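Local coordinates for cell division control protein 45 cdc45 putative (Entamoeba histolytica, PDB 6CC2), which probably acts, as in other eukaryotes, as the Cdc45 subunit of the CMG replicative helicase, together with MCM2-7 and GINS, in DNA replication, at residues M260-W265 with Q308-M313; T266-L271 with E290-L295; G300-Q305 with L315-K320; L339-K344 with S351-D356; A358-S363 with F395-C400. All blocks are in the same frame, centred on the assembly; numbering follows the deposited sequence.

Interaction 1 (M260-W265 with Q308-M313); sequences MLLRHW and QSYKTM. With EDO (1,2-ethanediol), chain K.
Leu-262 lies over one face of the Tyr-310 ring, its CG 3.8 Å from the ring centroid and 4° off the normal, a CH-pi contact. The two methyls spread across the same ring, CD1 closest to Tyr-310 CD1 and CD2 closest to CZ. Tyr-310 CG stands anti to the backbone N (chi1 -173°), on the side of Leu-262. Tyr-310 N donates a nearly straight 2.9 Å hydrogen bond to Trp-265 O, in the carbonyl plane. The extended Lys-311 side chain runs past Arg-263 O, with CE 3.3 Å from that oxygen. Lys-311 NZ hydrogen-bonds to Ser-351 OG and to a water that also bonds His-264 ND1. The Arg-263 guanidinium makes salt bridges to Asp-256 and Asp-356, its NE bonds to Ser-351 O, and NH1 donates to the ethanediol O2 at its edge. A second water donates to Arg-263 O and Trp-265 O and accepts from Ser-309 OG. One backbone bond thus joins the loops, and the water between His-264 ND1 and Lys-311 NZ would ease repulsion were the histidine protonated.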
# COMPACT_ATOMS: atom_id res chain seq x y z
N MSE A 260 -1.26 -8.46 12.59
CA MSE A 260 -0.09 -8.04 11.82
C MSE A 260 1.19 -8.72 12.25
O MSE A 260 1.64 -8.55 13.41
CB MSE A 260 0.09 -6.49 11.97
CG MSE A 260 1.37 -6.00 11.36
SE MSE A 260 1.48 -4.03 11.46
CE MSE A 260 1.12 -3.72 13.30
N LEU A 261 1.79 -9.49 11.34
CA LEU A 261 3.09 -10.12 11.53
C LEU A 261 3.16 -11.00 12.78
O LEU A 261 4.23 -11.21 13.32
CB LEU A 261 4.21 -9.07 11.56
CG LEU A 261 4.46 -8.40 10.21
CD1 LEU A 261 5.55 -7.33 10.38
CD2 LEU A 261 4.90 -9.40 9.16
N LEU A 262 2.02 -11.56 13.20
CA LEU A 262 1.96 -12.33 14.43
C LEU A 262 3.06 -13.39 14.51
O LEU A 262 3.76 -13.50 15.52
CB LEU A 262 0.58 -12.98 14.55
CG LEU A 262 0.31 -13.89 15.76
CD1 LEU A 262 0.44 -13.10 17.05
CD2 LEU A 262 -1.05 -14.56 15.67
N ARG A 263 3.21 -14.23 13.48
CA ARG A 263 4.19 -15.29 13.53
C ARG A 263 5.61 -14.77 13.64
O ARG A 263 6.49 -15.51 14.07
CB ARG A 263 4.04 -16.19 12.30
CG ARG A 263 2.85 -17.14 12.36
CD ARG A 263 2.74 -18.00 11.08
NE ARG A 263 2.49 -17.13 9.93
CZ ARG A 263 1.30 -16.64 9.61
NH1 ARG A 263 0.22 -16.95 10.32
NH2 ARG A 263 1.19 -15.83 8.57
N HIS A 264 5.84 -13.52 13.28
CA HIS A 264 7.18 -12.92 13.27
C HIS A 264 7.34 -11.88 14.37
O HIS A 264 8.26 -11.06 14.34
CB HIS A 264 7.42 -12.34 11.88
CG HIS A 264 7.00 -13.29 10.80
ND1 HIS A 264 7.70 -14.45 10.54
CD2 HIS A 264 5.91 -13.31 10.00
CE1 HIS A 264 7.07 -15.12 9.59
NE2 HIS A 264 5.97 -14.47 9.28
N TRP A 265 6.46 -11.92 15.35
CA TRP A 265 6.43 -10.92 16.41
C TRP A 265 6.07 -11.63 17.70
O TRP A 265 6.52 -12.77 17.94
CB TRP A 265 5.42 -9.83 16.05
CG TRP A 265 5.64 -8.49 16.63
CD1 TRP A 265 6.53 -8.13 17.59
CD2 TRP A 265 4.98 -7.28 16.22
NE1 TRP A 265 6.45 -6.77 17.83
CE2 TRP A 265 5.50 -6.23 17.01
CE3 TRP A 265 3.99 -6.99 15.28
CZ2 TRP A 265 5.07 -4.92 16.87
CZ3 TRP A 265 3.57 -5.69 15.16
CH2 TRP A 265 4.11 -4.67 15.95
N GLN A 308 6.73 -13.17 24.82
CA GLN A 308 7.83 -13.81 24.11
C GLN A 308 7.45 -14.03 22.65
O GLN A 308 6.30 -13.83 22.24
CB GLN A 308 8.21 -15.13 24.77
CG GLN A 308 7.19 -16.23 24.64
CD GLN A 308 7.65 -17.49 25.35
OE1 GLN A 308 7.42 -17.67 26.54
NE2 GLN A 308 8.34 -18.36 24.61
N SER A 309 8.44 -14.40 21.84
CA SER A 309 8.20 -14.66 20.43
C SER A 309 7.04 -15.64 20.26
O SER A 309 6.96 -16.65 20.96
CB SER A 309 9.47 -15.21 19.78
OG SER A 309 9.18 -15.96 18.62
N TYR A 310 6.13 -15.32 19.35
CA TYR A 310 4.98 -16.19 19.11
C TYR A 310 5.43 -17.59 18.69
O TYR A 310 4.78 -18.59 19.04
CB TYR A 310 4.09 -15.57 18.05
CG TYR A 310 2.78 -16.29 17.83
CD1 TYR A 310 1.72 -16.12 18.71
CD2 TYR A 310 2.59 -17.13 16.76
CE1 TYR A 310 0.52 -16.76 18.51
CE2 TYR A 310 1.39 -17.78 16.54
CZ TYR A 310 0.37 -17.59 17.44
OH TYR A 310 -0.83 -18.24 17.25
N LYS A 311 6.55 -17.69 17.98
CA LYS A 311 7.01 -19.01 17.55
C LYS A 311 7.41 -19.89 18.73
O LYS A 311 7.33 -21.11 18.63
CB LYS A 311 8.18 -18.87 16.58
CG LYS A 311 7.71 -18.45 15.18
CD LYS A 311 8.85 -18.37 14.18
CE LYS A 311 8.31 -17.99 12.79
NZ LYS A 311 9.39 -17.90 11.77
N THR A 312 7.84 -19.30 19.85
CA THR A 312 8.21 -20.10 21.00
C THR A 312 7.14 -20.14 22.08
O THR A 312 7.25 -20.94 23.01
CB THR A 312 9.53 -19.60 21.61
OG1 THR A 312 9.39 -18.25 22.04
CG2 THR A 312 10.66 -19.69 20.58
N MSE A 313 6.10 -19.32 21.97
CA MSE A 313 4.96 -19.40 22.89
C MSE A 313 4.35 -20.79 22.78
O MSE A 313 4.26 -21.36 21.70
CB MSE A 313 3.93 -18.31 22.60
CG MSE A 313 2.98 -18.12 23.75
SE MSE A 313 1.73 -16.69 23.51
CE MSE A 313 0.56 -17.49 22.16
C1 EDO K . -2.45 -17.93 13.79
O1 EDO K . -2.88 -19.27 14.03
C2 EDO K . -0.94 -17.91 13.54
O2 EDO K . -0.62 -18.81 12.48
O HOH W 1 7.67 -14.94 16.46
O HOH W 2 10.09 -14.91 11.93

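Interaction 2 (T266-L271 with E290-L295); sequences TLYDSL and EKFDVL
Tyr-268 OH donates a 2.7 Å hydrogen bond to Asp-293 OD1, meeting the syn lone pair of the carboxylate oxygen. The oxygen lies at the edge of the phenol ring, close to its plane, while ring and carboxylate planes are 47° apart. Phe-292 turns its edge to the face of the same tyrosine: Phe-292 CE2 stands 3.4 Å above the plane of the Tyr-268 ring, over its centre, and the centroids are 4.7 Å apart. Tyr-268 is thus held at its hydroxyl and packed across one face. Phe-292 CZ also lies 3.2 Å from Tyr-268 O. Further on, Leu-271 brings CD2 to within 3.6 Å of Phe-292 CE1 and more loosely touches Leu-295. Thr-266 caps the N-terminus of this helix, OG1 accepting from Asp-269 N. The axes of 267-271 and 290-295 lie 11.7 Å apart at 126°, so large side chains span the interval. Phe-272 adds another ring beside Phe-292, and helix 315-331 borders the pair through Phe-321 on Leu-267 and Tyr-328 on Leu-295.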
# COMPACT_ATOMS: atom_id res chain seq x y z
N THR A 266 5.30 -10.96 18.56
CA THR A 266 4.76 -11.52 19.80
C THR A 266 3.25 -11.32 19.79
O THR A 266 2.74 -10.41 19.16
CB THR A 266 5.33 -10.86 21.05
OG1 THR A 266 4.83 -9.51 21.17
CG2 THR A 266 6.87 -10.83 21.05
N LEU A 267 2.54 -12.18 20.53
CA LEU A 267 1.09 -12.01 20.63
C LEU A 267 0.76 -10.63 21.18
O LEU A 267 -0.11 -9.92 20.66
CB LEU A 267 0.50 -13.09 21.53
CG LEU A 267 -0.96 -12.87 21.94
CD1 LEU A 267 -1.86 -12.77 20.72
CD2 LEU A 267 -1.42 -13.99 22.88
N TYR A 268 1.46 -10.22 22.24
CA TYR A 268 1.17 -8.98 22.93
C TYR A 268 1.26 -7.79 21.99
O TYR A 268 0.33 -6.99 21.90
CB TYR A 268 2.16 -8.82 24.09
CG TYR A 268 1.89 -7.68 25.03
CD1 TYR A 268 1.06 -7.84 26.13
CD2 TYR A 268 2.49 -6.45 24.83
CE1 TYR A 268 0.82 -6.80 27.01
CE2 TYR A 268 2.25 -5.39 25.71
CZ TYR A 268 1.41 -5.58 26.79
OH TYR A 268 1.17 -4.55 27.66
N ASP A 269 2.38 -7.67 21.27
CA ASP A 269 2.59 -6.49 20.44
C ASP A 269 1.89 -6.60 19.10
O ASP A 269 1.44 -5.58 18.57
CB ASP A 269 4.07 -6.28 20.27
CG ASP A 269 4.66 -5.44 21.40
OD1 ASP A 269 3.97 -4.51 21.85
OD2 ASP A 269 5.77 -5.73 21.85
N SER A 270 1.74 -7.80 18.54
CA SER A 270 0.99 -7.92 17.29
C SER A 270 -0.45 -7.48 17.50
O SER A 270 -1.01 -6.72 16.72
CB SER A 270 1.08 -9.35 16.76
OG SER A 270 0.31 -9.48 15.58
N LEU A 271 -1.06 -7.97 18.58
CA LEU A 271 -2.45 -7.60 18.85
C LEU A 271 -2.59 -6.10 19.09
O LEU A 271 -3.51 -5.47 18.56
CB LEU A 271 -2.97 -8.38 20.06
CG LEU A 271 -4.40 -8.11 20.49
CD1 LEU A 271 -5.38 -8.36 19.38
CD2 LEU A 271 -4.73 -8.98 21.70
N GLU A 290 -3.31 -0.43 30.45
CA GLU A 290 -3.91 -1.12 31.59
C GLU A 290 -5.10 -1.96 31.14
O GLU A 290 -5.25 -3.12 31.57
CB GLU A 290 -4.34 -0.12 32.66
CG GLU A 290 -3.18 0.61 33.32
CD GLU A 290 -3.61 1.39 34.55
OE1 GLU A 290 -4.83 1.52 34.79
OE2 GLU A 290 -2.72 1.88 35.28
N LYS A 291 -5.96 -1.39 30.28
CA LYS A 291 -7.08 -2.16 29.75
C LYS A 291 -6.57 -3.35 28.93
O LYS A 291 -7.18 -4.43 28.95
CB LYS A 291 -7.97 -1.27 28.90
CG LYS A 291 -9.27 -1.92 28.47
CD LYS A 291 -10.12 -0.98 27.62
CE LYS A 291 -11.58 -1.42 27.58
NZ LYS A 291 -11.74 -2.86 27.24
N PHE A 292 -5.49 -3.15 28.18
CA PHE A 292 -4.93 -4.23 27.37
C PHE A 292 -4.46 -5.38 28.24
O PHE A 292 -4.80 -6.55 28.00
CB PHE A 292 -3.79 -3.70 26.52
CG PHE A 292 -3.26 -4.70 25.53
CD1 PHE A 292 -4.11 -5.36 24.66
CD2 PHE A 292 -1.90 -4.95 25.44
CE1 PHE A 292 -3.63 -6.26 23.75
CE2 PHE A 292 -1.41 -5.86 24.53
CZ PHE A 292 -2.27 -6.51 23.68
N ASP A 293 -3.68 -5.07 29.28
CA ASP A 293 -3.20 -6.11 30.19
C ASP A 293 -4.36 -6.88 30.82
O ASP A 293 -4.24 -8.09 31.07
CB ASP A 293 -2.30 -5.50 31.25
CG ASP A 293 -0.93 -5.11 30.70
OD1 ASP A 293 -0.67 -5.34 29.49
OD2 ASP A 293 -0.10 -4.56 31.46
N VAL A 294 -5.48 -6.19 31.09
CA VAL A 294 -6.65 -6.87 31.62
C VAL A 294 -7.21 -7.84 30.58
O VAL A 294 -7.66 -8.95 30.92
CB VAL A 294 -7.71 -5.84 32.05
CG1 VAL A 294 -9.06 -6.50 32.19
CG2 VAL A 294 -7.29 -5.18 33.35
N LEU A 295 -7.21 -7.45 29.31
CA LEU A 295 -7.65 -8.34 28.25
C LEU A 295 -6.76 -9.58 28.17
O LEU A 295 -7.26 -10.70 28.04
CB LEU A 295 -7.65 -7.59 26.92
CG LEU A 295 -8.21 -8.26 25.66
CD1 LEU A 295 -7.26 -9.30 25.09
CD2 LEU A 295 -9.58 -8.87 25.95

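Interaction 3 (G300-Q305 with L315-K320); sequences GIPLSQ and LEMKNK. With EDO (1,2-ethanediol), chain L.
Gly-300 and Lys-320 meet where a Schellman motif ends helix 288-298, and the linker that follows packs on the first turns of helix 315-331. Gly-300 has positive phi (75°), and Gly-300 O lies 3.6 Å from Lys-320 NZ. Selenomethionine Met-317 carries most of the contact. Its CG stands anti to the carbonyl carbon, and with a further bend at chi2 (-57°) Met-317 SE lies against the linker, 3.9 Å from Pro-302 CD and 4.1 Å from Ile-301 CG1. Ile-301 and Met-317 slide past one another in opposite directions, whereas Pro-302 and Gln-305 each cross the selenomethionine at about a right angle. Ile-301 CD1 reaches further, to 3.7 Å from Met-317 O, and also packs on Leu-267. Pro-302 occupies the N-cap position of the short helix 303-306. Gln-305 folds back at chi2 (-74°), and its OE1 accepts from Ser-314 N, just ahead of the second helix. No hydrogen bond joins the two segments themselves. The same amide oxygen, Gln-305 OE1, lies 3.4 Å from Met-317 CG.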
# COMPACT_ATOMS: atom_id res chain seq x y z
N GLY A 300 -6.38 -15.77 30.02
CA GLY A 300 -5.65 -16.73 30.81
C GLY A 300 -4.23 -16.94 30.38
O GLY A 300 -3.65 -18.00 30.64
N ILE A 301 -3.63 -15.95 29.72
CA ILE A 301 -2.26 -16.04 29.22
C ILE A 301 -1.38 -15.12 30.05
O ILE A 301 -1.62 -13.90 30.07
CB ILE A 301 -2.18 -15.68 27.73
CG1 ILE A 301 -3.08 -16.61 26.91
CG2 ILE A 301 -0.75 -15.72 27.24
CD1 ILE A 301 -3.25 -16.19 25.46
N PRO A 302 -0.35 -15.62 30.72
CA PRO A 302 0.55 -14.72 31.45
C PRO A 302 1.35 -13.84 30.50
O PRO A 302 1.60 -14.18 29.35
CB PRO A 302 1.46 -15.68 32.24
CG PRO A 302 1.41 -16.96 31.49
CD PRO A 302 0.03 -17.04 30.86
N LEU A 303 1.76 -12.68 31.01
CA LEU A 303 2.55 -11.77 30.18
C LEU A 303 3.87 -12.40 29.75
O LEU A 303 4.38 -12.09 28.67
CB LEU A 303 2.80 -10.46 30.92
CG LEU A 303 1.60 -9.54 31.09
CD1 LEU A 303 2.06 -8.23 31.74
CD2 LEU A 303 0.90 -9.23 29.77
N SER A 304 4.43 -13.29 30.56
CA SER A 304 5.68 -13.95 30.18
C SER A 304 5.49 -14.80 28.93
O SER A 304 6.45 -15.02 28.19
CB SER A 304 6.18 -14.82 31.34
OG SER A 304 5.26 -15.86 31.61
N GLN A 305 4.29 -15.31 28.71
CA GLN A 305 3.99 -16.04 27.48
C GLN A 305 3.58 -15.12 26.35
O GLN A 305 4.01 -15.30 25.21
CB GLN A 305 2.88 -17.07 27.75
CG GLN A 305 3.34 -18.32 28.52
CD GLN A 305 4.17 -19.27 27.66
OE1 GLN A 305 3.86 -19.52 26.50
NE2 GLN A 305 5.24 -19.81 28.25
N LEU A 315 2.05 -24.08 22.46
CA LEU A 315 0.83 -24.33 21.70
C LEU A 315 -0.41 -24.25 22.59
O LEU A 315 -1.47 -23.82 22.13
CB LEU A 315 0.91 -25.68 21.02
CG LEU A 315 -0.22 -26.04 20.05
CD1 LEU A 315 -0.47 -24.91 19.06
CD2 LEU A 315 0.10 -27.31 19.29
N GLU A 316 -0.27 -24.63 23.86
CA GLU A 316 -1.39 -24.49 24.79
C GLU A 316 -1.83 -23.05 24.90
O GLU A 316 -3.03 -22.76 24.99
CB GLU A 316 -1.01 -25.04 26.17
CG GLU A 316 -0.96 -26.53 26.28
CD GLU A 316 0.37 -27.13 25.86
OE1 GLU A 316 1.22 -26.40 25.31
OE2 GLU A 316 0.57 -28.33 26.08
N MSE A 317 -0.89 -22.11 24.88
CA MSE A 317 -1.24 -20.71 24.99
C MSE A 317 -1.84 -20.23 23.65
O MSE A 317 -2.74 -19.42 23.64
CB MSE A 317 -0.03 -19.85 25.35
CG MSE A 317 0.49 -20.08 26.76
SE MSE A 317 -0.83 -19.80 28.18
CE MSE A 317 -1.35 -21.67 28.46
N LYS A 318 -1.32 -20.77 22.55
CA LYS A 318 -1.87 -20.41 21.24
C LYS A 318 -3.33 -20.86 21.13
O LYS A 318 -4.16 -20.13 20.57
CB LYS A 318 -1.03 -21.03 20.13
CG LYS A 318 0.32 -20.35 19.93
CD LYS A 318 1.12 -21.04 18.85
CE LYS A 318 2.41 -20.28 18.55
NZ LYS A 318 3.61 -21.13 18.70
N ASN A 319 -3.63 -22.05 21.64
CA ASN A 319 -5.00 -22.57 21.59
C ASN A 319 -5.93 -21.69 22.43
O ASN A 319 -7.06 -21.39 22.00
CB ASN A 319 -5.05 -24.01 22.09
CG ASN A 319 -4.35 -25.00 21.15
OD1 ASN A 319 -4.19 -24.74 19.97
ND2 ASN A 319 -3.94 -26.13 21.69
N LYS A 320 -5.47 -21.25 23.60
CA LYS A 320 -6.27 -20.35 24.43
C LYS A 320 -6.54 -19.04 23.71
O LYS A 320 -7.66 -18.52 23.71
CB LYS A 320 -5.57 -20.07 25.77
CG LYS A 320 -5.78 -21.12 26.83
CD LYS A 320 -4.95 -20.81 28.09
CE LYS A 320 -5.78 -20.94 29.37
NZ LYS A 320 -4.93 -21.31 30.51
C1 EDO L . 3.71 -24.46 18.15
O1 EDO L . 3.88 -23.48 19.18
C2 EDO L . 3.89 -23.84 16.77
O2 EDO L . 5.19 -23.23 16.67

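Interaction 4 (L339-K344 with S351-D356); sequences LPSFFK and SISAFD
Phe-343 and Ser-353 form a single beta bridge, their CA atoms 4.3 Å apart, at the point where strand 338-344 meets the start of helix 354-364. Ala-354 N donates to Phe-342 O at 2.7 Å, nearly along the C=O axis, and Ser-353 CA makes a CA-H...O contact with the same oxygen. A water receives a bond from Ile-352 N and donates to Lys-344 O, extending the backbone link. Ile-352 O, by contrast, is buried with no polar partner in the model. Over one face of the Phe-343 ring sits Ser-353 CB, 3.9 Å from its centroid and offset toward the rim. Ser-353 places OG between its backbone N and carbonyl carbon (chi1 78°), where it accepts from Asp-356 N at 3.1 Å and weakly from Phe-355 N. In return Ser-353 N donates to Asp-356 OD2 at 3.0 Å from above the carboxylate plane, completing a capping box. Asp-356 also forms a salt bridge with Arg-263. Strand 338-344 is an edge strand of the three-stranded mixed sheet, antiparallel to 251-257; helix 199-213 packs on Phe-342 and Ala-354, and helix 219-233 on Leu-339 and Pro-340.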
# COMPACT_ATOMS: atom_id res chain seq x y z
N LEU A 339 -9.30 -14.87 8.09
CA LEU A 339 -9.31 -14.95 6.64
C LEU A 339 -8.24 -15.95 6.21
O LEU A 339 -7.24 -16.12 6.91
CB LEU A 339 -9.02 -13.60 5.98
CG LEU A 339 -9.99 -12.46 6.29
CD1 LEU A 339 -9.40 -11.16 5.72
CD2 LEU A 339 -11.34 -12.72 5.69
N PRO A 340 -8.41 -16.58 5.06
CA PRO A 340 -7.35 -17.46 4.55
C PRO A 340 -6.08 -16.68 4.24
O PRO A 340 -6.13 -15.55 3.76
CB PRO A 340 -7.97 -18.07 3.28
CG PRO A 340 -8.99 -17.07 2.83
CD PRO A 340 -9.56 -16.51 4.13
N SER A 341 -4.95 -17.28 4.56
CA SER A 341 -3.63 -16.78 4.21
C SER A 341 -3.02 -17.69 3.14
O SER A 341 -3.18 -18.92 3.19
CB SER A 341 -2.70 -16.76 5.43
OG SER A 341 -2.93 -15.64 6.25
N PHE A 342 -2.31 -17.08 2.20
CA PHE A 342 -1.57 -17.79 1.15
C PHE A 342 -0.10 -17.85 1.56
O PHE A 342 0.48 -16.83 1.93
CB PHE A 342 -1.76 -17.05 -0.18
CG PHE A 342 -1.25 -17.78 -1.37
CD1 PHE A 342 0.08 -17.76 -1.69
CD2 PHE A 342 -2.13 -18.50 -2.18
CE1 PHE A 342 0.57 -18.46 -2.79
CE2 PHE A 342 -1.66 -19.21 -3.26
CZ PHE A 342 -0.31 -19.17 -3.58
N PHE A 343 0.48 -19.04 1.52
CA PHE A 343 1.83 -19.27 2.01
C PHE A 343 2.73 -19.82 0.91
O PHE A 343 2.28 -20.56 0.04
CB PHE A 343 1.86 -20.28 3.18
CG PHE A 343 1.30 -19.76 4.47
CD1 PHE A 343 -0.07 -19.80 4.73
CD2 PHE A 343 2.14 -19.29 5.48
CE1 PHE A 343 -0.57 -19.35 5.93
CE2 PHE A 343 1.65 -18.84 6.67
CZ PHE A 343 0.28 -18.87 6.91
N LYS A 344 4.01 -19.46 0.96
CA LYS A 344 5.02 -20.09 0.14
C LYS A 344 6.12 -20.64 1.05
O LYS A 344 6.54 -19.95 1.99
CB LYS A 344 5.61 -19.10 -0.87
CG LYS A 344 6.76 -19.69 -1.70
CD LYS A 344 7.34 -18.66 -2.64
CE LYS A 344 8.65 -19.18 -3.26
NZ LYS A 344 8.45 -20.41 -4.03
N SER A 351 6.31 -20.29 7.45
CA SER A 351 5.67 -19.33 8.33
C SER A 351 5.42 -17.97 7.68
O SER A 351 4.82 -17.10 8.32
CB SER A 351 6.53 -19.13 9.60
OG SER A 351 7.73 -18.40 9.30
N ILE A 352 5.81 -17.77 6.43
CA ILE A 352 5.66 -16.48 5.77
C ILE A 352 4.45 -16.54 4.84
O ILE A 352 4.50 -17.21 3.79
CB ILE A 352 6.93 -16.10 4.99
CG1 ILE A 352 8.14 -16.02 5.93
CG2 ILE A 352 6.71 -14.77 4.30
CD1 ILE A 352 9.46 -15.67 5.24
N SER A 353 3.40 -15.82 5.20
CA SER A 353 2.23 -15.68 4.35
C SER A 353 2.39 -14.48 3.41
O SER A 353 3.28 -13.64 3.57
CB SER A 353 0.97 -15.50 5.18
OG SER A 353 0.93 -14.17 5.65
N ALA A 354 1.49 -14.40 2.44
CA ALA A 354 1.49 -13.26 1.52
C ALA A 354 1.13 -11.97 2.24
O ALA A 354 1.52 -10.90 1.78
CB ALA A 354 0.55 -13.53 0.35
N PHE A 355 0.41 -12.04 3.38
CA PHE A 355 0.21 -10.84 4.18
C PHE A 355 1.51 -10.41 4.85
O PHE A 355 1.85 -9.22 4.86
CB PHE A 355 -0.86 -11.06 5.24
CG PHE A 355 -2.26 -10.91 4.74
CD1 PHE A 355 -2.69 -9.71 4.21
CD2 PHE A 355 -3.15 -11.95 4.81
CE1 PHE A 355 -4.00 -9.56 3.77
CE2 PHE A 355 -4.45 -11.80 4.38
CZ PHE A 355 -4.86 -10.61 3.85
N ASP A 356 2.25 -11.38 5.42
CA ASP A 356 3.53 -11.05 6.03
C ASP A 356 4.45 -10.40 5.01
O ASP A 356 5.11 -9.39 5.29
CB ASP A 356 4.22 -12.30 6.58
CG ASP A 356 3.43 -13.00 7.67
OD1 ASP A 356 2.74 -12.34 8.46
OD2 ASP A 356 3.54 -14.28 7.72
O HOH W 3 7.41 -19.42 4.48

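Interaction 5 (A358-S363 with F395-C400); sequences AHAIGS and FGFAKC
Ala-360 and Gly-396 bring the backbones closest, their CA atoms 4.1 Å apart. Nonpolar contacts begin there: Gly-396, having no side chain, lies directly against Ala-360, and Ala-360 CB meets Phe-397 CD1 at 3.8 Å, approaching the ring obliquely. The Phe-397 ring also stacks with His-264. A turn further along both helices, Ser-363 CB packs on Cys-400 CB, also at 3.8 Å. Cys-400 SG, anti to its backbone N (chi1 -174°), rests 4.2 Å from His-359 CB and lies obliquely to the imidazole. The axes of segments 358-363 and 395-400, on helices 354-364 and 393-417, come within 7.7 Å and cross at 74°, a close approach consistent with the small residues Ala-360, Ser-363, Gly-396 and Cys-400 at the interface. Lys-399 CG lies 3.0 Å from Ser-363 OG, a close van der Waals contact. Polar contacts gather at the C-terminal end of the first helix. The fully extended Lys-399 side chain carries NZ to a weak hydrogen bond with Ser-363 O at 3.0 Å. A stronger partner of this ammonium group is Thr-366 O, so that the lysine binds carbonyl oxygens at and just past the C-terminal end of helix 354-364.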
# COMPACT_ATOMS: atom_id res chain seq x y z
N ALA A 358 3.62 -8.88 2.16
CA ALA A 358 3.15 -7.56 1.78
C ALA A 358 3.49 -6.51 2.84
O ALA A 358 3.85 -5.36 2.51
CB ALA A 358 1.67 -7.60 1.48
N HIS A 359 3.37 -6.86 4.11
CA HIS A 359 3.76 -5.91 5.17
C HIS A 359 5.25 -5.60 5.07
O HIS A 359 5.67 -4.44 5.18
CB HIS A 359 3.44 -6.48 6.56
CG HIS A 359 2.00 -6.40 6.93
ND1 HIS A 359 1.30 -5.21 7.00
CD2 HIS A 359 1.13 -7.37 7.32
CE1 HIS A 359 0.06 -5.45 7.38
NE2 HIS A 359 -0.07 -6.75 7.59
N ALA A 360 6.07 -6.63 4.87
CA ALA A 360 7.51 -6.46 4.86
C ALA A 360 7.93 -5.60 3.67
O ALA A 360 8.73 -4.67 3.82
CB ALA A 360 8.21 -7.81 4.78
N ILE A 361 7.42 -5.92 2.48
CA ILE A 361 7.79 -5.16 1.28
C ILE A 361 7.24 -3.75 1.37
O ILE A 361 7.92 -2.78 1.00
CB ILE A 361 7.29 -5.89 0.02
CG1 ILE A 361 7.93 -7.29 -0.06
CG2 ILE A 361 7.61 -5.08 -1.25
CD1 ILE A 361 7.27 -8.23 -1.05
N GLY A 362 6.00 -3.60 1.86
CA GLY A 362 5.43 -2.27 2.02
C GLY A 362 6.28 -1.40 2.93
O GLY A 362 6.47 -0.21 2.66
N SER A 363 6.85 -1.99 3.97
CA SER A 363 7.74 -1.26 4.85
C SER A 363 9.05 -0.91 4.16
O SER A 363 9.55 0.21 4.29
CB SER A 363 7.99 -2.07 6.12
OG SER A 363 8.89 -1.39 7.00
N PHE A 395 14.60 -8.38 7.60
CA PHE A 395 14.83 -6.93 7.60
C PHE A 395 13.52 -6.18 7.41
O PHE A 395 13.28 -5.15 8.07
CB PHE A 395 15.83 -6.57 6.50
CG PHE A 395 16.21 -5.11 6.48
CD1 PHE A 395 17.12 -4.61 7.39
CD2 PHE A 395 15.66 -4.25 5.55
CE1 PHE A 395 17.47 -3.27 7.38
CE2 PHE A 395 16.00 -2.91 5.53
CZ PHE A 395 16.91 -2.42 6.44
N GLY A 396 12.66 -6.66 6.51
CA GLY A 396 11.36 -6.03 6.31
C GLY A 396 10.46 -6.17 7.52
O GLY A 396 9.78 -5.21 7.90
N PHE A 397 10.42 -7.36 8.13
CA PHE A 397 9.65 -7.54 9.35
C PHE A 397 10.13 -6.55 10.42
O PHE A 397 9.32 -5.90 11.10
CB PHE A 397 9.78 -8.96 9.89
CG PHE A 397 9.25 -10.04 8.97
CD1 PHE A 397 8.28 -9.78 8.02
CD2 PHE A 397 9.76 -11.33 9.07
CE1 PHE A 397 7.83 -10.79 7.18
CE2 PHE A 397 9.30 -12.34 8.24
CZ PHE A 397 8.32 -12.07 7.30
N ALA A 398 11.45 -6.42 10.57
CA ALA A 398 11.98 -5.55 11.62
C ALA A 398 11.62 -4.09 11.37
O ALA A 398 11.26 -3.36 12.31
CB ALA A 398 13.50 -5.70 11.73
N LYS A 399 11.73 -3.65 10.11
CA LYS A 399 11.41 -2.26 9.79
C LYS A 399 9.93 -1.99 10.06
O LYS A 399 9.57 -0.94 10.63
CB LYS A 399 11.75 -1.94 8.34
CG LYS A 399 11.58 -0.47 7.98
CD LYS A 399 12.00 -0.20 6.51
CE LYS A 399 11.81 1.27 6.16
NZ LYS A 399 12.20 1.55 4.73
N CYS A 400 9.06 -2.92 9.66
CA CYS A 400 7.63 -2.77 9.89
C CYS A 400 7.32 -2.72 11.38
O CYS A 400 6.51 -1.90 11.83
CB CYS A 400 6.89 -3.93 9.20
SG CYS A 400 5.13 -3.80 9.25

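All five contacts lie between residues 260 and 400. Along the chain, interaction 2 is nested within the loop closed by interaction 1, interaction 3 alternates with interaction 1, and interactions 4 and 5 follow. Interaction 1 is the hub: its centre lies 12 to 15 Å from the other four, and it touches each. Interactions 2 and 3, 12 Å apart, form the peripheral helical side, with helices 288-298 and 303-306 successive in the chain. Interactions 4 and 5 share helix 354-364, nearer the chain centre. Interactions 3 and 5 are 26 Å apart between centres. Loops 260-265 and 308-313 together connect the outer helices with the three-stranded sheet and the inner helix crossing, probably making one continuous, mainly helical region of the Cdc45 fold.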